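Local structure of dTDP-4-dehydrorhamnose reductase (Sulfolobus tokodaii, 2GGS) at residues A176-Y181 and V231-E236. The protein probably reduces dTDP-4-dehydrorhamnose to dTDP-rhamnose, the last step of the dTDP-rhamnose pathway, and binds NADPH. Residues are numbered along the deposited sequence; the frame is centred on the assembly and turned at random.
Sequences AFKGYY and VKEVDE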
ATOM      1  N   ALA A 176     -12.166   9.368 -15.161  1.00 24.55           N
ATOM      2  CA  ALA A 176     -11.878   8.045 -14.643  1.00 23.98           C
ATOM      3  C   ALA A 176     -11.121   7.247 -15.667  1.00 23.22           C
ATOM      4  O   ALA A 176     -11.603   6.966 -16.762  1.00 22.84           O
ATOM      5  CB  ALA A 176     -13.176   7.303 -14.192  1.00 22.53           C
ATOM      6  N   PHE A 177      -9.896   6.877 -15.293  1.00 22.51           N
ATOM      7  CA  PHE A 177      -9.077   6.021 -16.115  1.00 21.61           C
ATOM      8  C   PHE A 177      -9.828   4.757 -16.534  1.00 21.43           C
ATOM      9  O   PHE A 177     -10.407   4.065 -15.695  1.00 21.28           O
ATOM     10  CB  PHE A 177      -7.796   5.652 -15.344  1.00 22.09           C
ATOM     11  CG  PHE A 177      -6.871   4.723 -16.083  1.00 23.01           C
ATOM     12  CD1 PHE A 177      -6.323   5.087 -17.322  1.00 24.94           C
ATOM     13  CD2 PHE A 177      -6.498   3.493 -15.522  1.00 23.06           C
ATOM     14  CE1 PHE A 177      -5.444   4.236 -18.010  1.00 24.83           C
ATOM     15  CE2 PHE A 177      -5.618   2.617 -16.203  1.00 23.95           C
ATOM     16  CZ  PHE A 177      -5.072   3.004 -17.450  1.00 22.63           C
ATOM     17  N   LYS A 178      -9.806   4.469 -17.832  1.00 21.18           N
ATOM     18  CA  LYS A 178     -10.300   3.189 -18.344  1.00 21.99           C
ATOM     19  C   LYS A 178      -9.335   2.070 -17.984  1.00 22.53           C
ATOM     20  O   LYS A 178      -8.341   1.852 -18.682  1.00 21.25           O
ATOM     21  CB  LYS A 178     -10.518   3.237 -19.864  1.00 23.25           C
ATOM     22  CG  LYS A 178     -11.197   1.983 -20.461  1.00 24.36           C
ATOM     23  CD  LYS A 178     -11.377   2.151 -21.980  1.00 24.88           C
ATOM     24  CE  LYS A 178     -11.672   0.870 -22.707  1.00 29.96           C
ATOM     25  NZ  LYS A 178     -11.460   1.122 -24.169  1.00 30.39           N
ATOM     26  N   GLY A 179      -9.658   1.359 -16.904  1.00 21.84           N
ATOM     27  CA  GLY A 179      -8.861   0.223 -16.458  1.00 20.57           C
ATOM     28  C   GLY A 179      -9.360  -0.249 -15.109  1.00 19.52           C
ATOM     29  O   GLY A 179     -10.214   0.411 -14.495  1.00 20.40           O
ATOM     30  N   TYR A 180      -8.796  -1.360 -14.647  1.00 18.85           N
ATOM     31  CA  TYR A 180      -9.326  -2.150 -13.510  1.00 18.14           C
ATOM     32  C   TYR A 180      -8.245  -2.055 -12.454  1.00 18.05           C
ATOM     33  O   TYR A 180      -7.055  -2.189 -12.786  1.00 18.02           O
ATOM     34  CB  TYR A 180      -9.645  -3.549 -13.926  1.00 19.02           C
ATOM     35  CG  TYR A 180     -10.719  -3.561 -15.005  1.00 19.84           C
ATOM     36  CD1 TYR A 180     -10.367  -3.368 -16.321  1.00 21.24           C
ATOM     37  CD2 TYR A 180     -12.067  -3.765 -14.681  1.00 22.51           C
ATOM     38  CE1 TYR A 180     -11.305  -3.349 -17.311  1.00 20.81           C
ATOM     39  CE2 TYR A 180     -13.064  -3.761 -15.697  1.00 20.60           C
ATOM     40  CZ  TYR A 180     -12.651  -3.559 -17.005  1.00 20.34           C
ATOM     41  OH  TYR A 180     -13.565  -3.563 -18.049  1.00 24.85           O
ATOM     42  N   TYR A 181      -8.618  -2.022 -11.193  1.00 17.83           N
ATOM     43  CA  TYR A 181      -7.852  -2.644 -10.136  1.00 17.41           C
ATOM     44  C   TYR A 181      -8.621  -3.258  -8.975  1.00 18.07           C
ATOM     45  O   TYR A 181      -9.785  -3.626  -9.147  1.00 18.07           O
ATOM     46  CB  TYR A 181      -6.971  -1.431  -9.643  1.00 17.61           C
ATOM     47  CG  TYR A 181      -7.715  -0.276  -8.907  1.00 18.10           C
ATOM     48  CD1 TYR A 181      -9.030   0.112  -9.263  1.00 19.38           C
ATOM     49  CD2 TYR A 181      -7.075   0.450  -7.899  1.00 16.29           C
ATOM     50  CE1 TYR A 181      -9.707   1.130  -8.594  1.00 20.00           C
ATOM     51  CE2 TYR A 181      -7.727   1.504  -7.235  1.00 16.68           C
ATOM     52  CZ  TYR A 181      -9.046   1.842  -7.579  1.00 19.28           C
ATOM     53  OH  TYR A 181      -9.689   2.848  -6.881  1.00 20.11           O
ATOM     54  N   VAL A 231     -19.104  12.036 -14.189  1.00 27.91           N
ATOM     55  CA  VAL A 231     -18.001  11.118 -14.352  1.00 27.43           C
ATOM     56  C   VAL A 231     -17.803  10.820 -15.819  1.00 28.20           C
ATOM     57  O   VAL A 231     -18.700  10.288 -16.484  1.00 27.51           O
ATOM     58  CB  VAL A 231     -18.182   9.791 -13.554  1.00 26.43           C
ATOM     59  CG1 VAL A 231     -16.928   8.918 -13.704  1.00 25.32           C
ATOM     60  CG2 VAL A 231     -18.493  10.086 -12.099  1.00 25.17           C
ATOM     61  N   LYS A 232     -16.606  11.148 -16.305  1.00 29.17           N
ATOM     62  CA  LYS A 232     -16.180  10.809 -17.653  1.00 30.26           C
ATOM     63  C   LYS A 232     -15.016   9.848 -17.623  1.00 30.35           C
ATOM     64  O   LYS A 232     -13.959  10.145 -17.050  1.00 30.10           O
ATOM     65  CB  LYS A 232     -15.795  12.071 -18.442  1.00 30.90           C
ATOM     66  CG  LYS A 232     -16.954  12.963 -18.775  1.00 33.27           C
ATOM     67  CD  LYS A 232     -16.619  13.862 -19.957  1.00 40.92           C
ATOM     68  CE  LYS A 232     -17.653  14.978 -20.124  1.00 43.25           C
ATOM     69  NZ  LYS A 232     -17.094  16.217 -20.764  1.00 46.51           N
ATOM     70  N   GLU A 233     -15.220   8.696 -18.238  1.00 30.01           N
ATOM     71  CA  GLU A 233     -14.162   7.727 -18.445  1.00 30.96           C
ATOM     72  C   GLU A 233     -13.251   8.183 -19.583  1.00 31.96           C
ATOM     73  O   GLU A 233     -13.723   8.601 -20.649  1.00 32.66           O
ATOM     74  CB  GLU A 233     -14.766   6.372 -18.771  1.00 30.21           C
ATOM     75  CG  GLU A 233     -13.813   5.195 -18.701  1.00 30.02           C
ATOM     76  CD  GLU A 233     -14.541   3.865 -18.847  1.00 29.81           C
ATOM     77  OE1 GLU A 233     -15.537   3.808 -19.607  1.00 33.48           O
ATOM     78  OE2 GLU A 233     -14.167   2.873 -18.190  1.00 28.25           O
ATOM     79  N   VAL A 234     -11.945   8.076 -19.369  1.00 32.34           N
ATOM     80  CA  VAL A 234     -10.962   8.459 -20.396  1.00 32.76           C
ATOM     81  C   VAL A 234      -9.934   7.329 -20.606  1.00 33.69           C
ATOM     82  O   VAL A 234      -9.588   6.623 -19.653  1.00 32.97           O
ATOM     83  CB  VAL A 234     -10.267   9.803 -20.034  1.00 32.90           C
ATOM     84  CG1 VAL A 234     -11.263  10.950 -20.016  1.00 32.17           C
ATOM     85  CG2 VAL A 234      -9.576   9.736 -18.688  1.00 32.32           C
ATOM     86  N   ASP A 235      -9.452   7.149 -21.842  1.00 34.64           N
ATOM     87  CA  ASP A 235      -8.443   6.111 -22.134  1.00 36.31           C
ATOM     88  C   ASP A 235      -7.162   6.457 -21.412  1.00 36.24           C
ATOM     89  O   ASP A 235      -6.457   5.580 -20.894  1.00 36.96           O
ATOM     90  CB  ASP A 235      -8.141   6.027 -23.636  1.00 36.86           C
ATOM     91  CG  ASP A 235      -9.243   5.389 -24.413  1.00 39.21           C
ATOM     92  OD1 ASP A 235      -9.791   4.369 -23.946  1.00 40.96           O
ATOM     93  OD2 ASP A 235      -9.549   5.902 -25.516  1.00 43.59           O
ATOM     94  N   GLU A 236      -6.880   7.753 -21.392  1.00 36.34           N
ATOM     95  CA  GLU A 236      -5.756   8.309 -20.670  1.00 36.82           C
ATOM     96  C   GLU A 236      -6.194   9.563 -19.939  1.00 35.87           C
ATOM     97  O   GLU A 236      -6.957  10.365 -20.471  1.00 35.64           O
ATOM     98  CB  GLU A 236      -4.594   8.594 -21.634  1.00 37.77           C
ATOM     99  CG  GLU A 236      -3.857   7.330 -22.090  1.00 41.60           C
ATOM    100  CD  GLU A 236      -3.312   6.524 -20.909  1.00 45.95           C
ATOM    101  OE1 GLU A 236      -2.947   7.151 -19.877  1.00 48.78           O
ATOM    102  OE2 GLU A 236      -3.257   5.273 -21.004  1.00 47.28           O
TER
HETATM  103  O   HOH W   1     -12.763   2.739 -15.819  1.00 18.09           O
HETATM  104  O   HOH W   2      -6.923   2.798 -20.811  1.00 27.17           O
HETATM  105  O   HOH W   3     -12.141   3.704 -24.755  1.00 37.24           O
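Ala-176 and Phe-177 pair with Glu-233 and Val-234 in a two-stranded parallel sheet of strands 174-177 and 231-234. This small sheet is separate from the seven-stranded Rossmann sheet and lies away from the NADPH site. Ala-176 turns both N and O to strand 231-234 and so brackets Glu-233: its N donates to Lys-232 O (2.7 Å), and its O accepts from Val-234 N (2.9 Å), which sits above the carbonyl plane. Glu-233 CA adds a CA-H...O contact to Ala-176 O. Beyond the strand, Lys-178 N donates to Val-234 O (2.8 Å). On the Ala-176 face, Ala-176 CB meets Val-231 CG1; Phe-160 touches Ala-176, and Phe-215 and Leu-219 touch Val-231. On the other face, Phe-177 CE1 lies 3.3 Å from Asp-235 O, which approaches the ring obliquely. Glu-236 OE2 comes to the ring edge at CE1, and Trp-240 also meets this ring. Three waters join the segments: one links Phe-177 O to Glu-233 OE2, another Lys-178 O to Asp-235 O. The extended Lys-178 chain runs beside Asp-235, but their salt bridge is long, with NZ 3.7 Å from OD1. The third water bridges the pair, accepting from Lys-178 NZ at 2.7 Å and donating to Asp-235 OD1 at 2.6 Å.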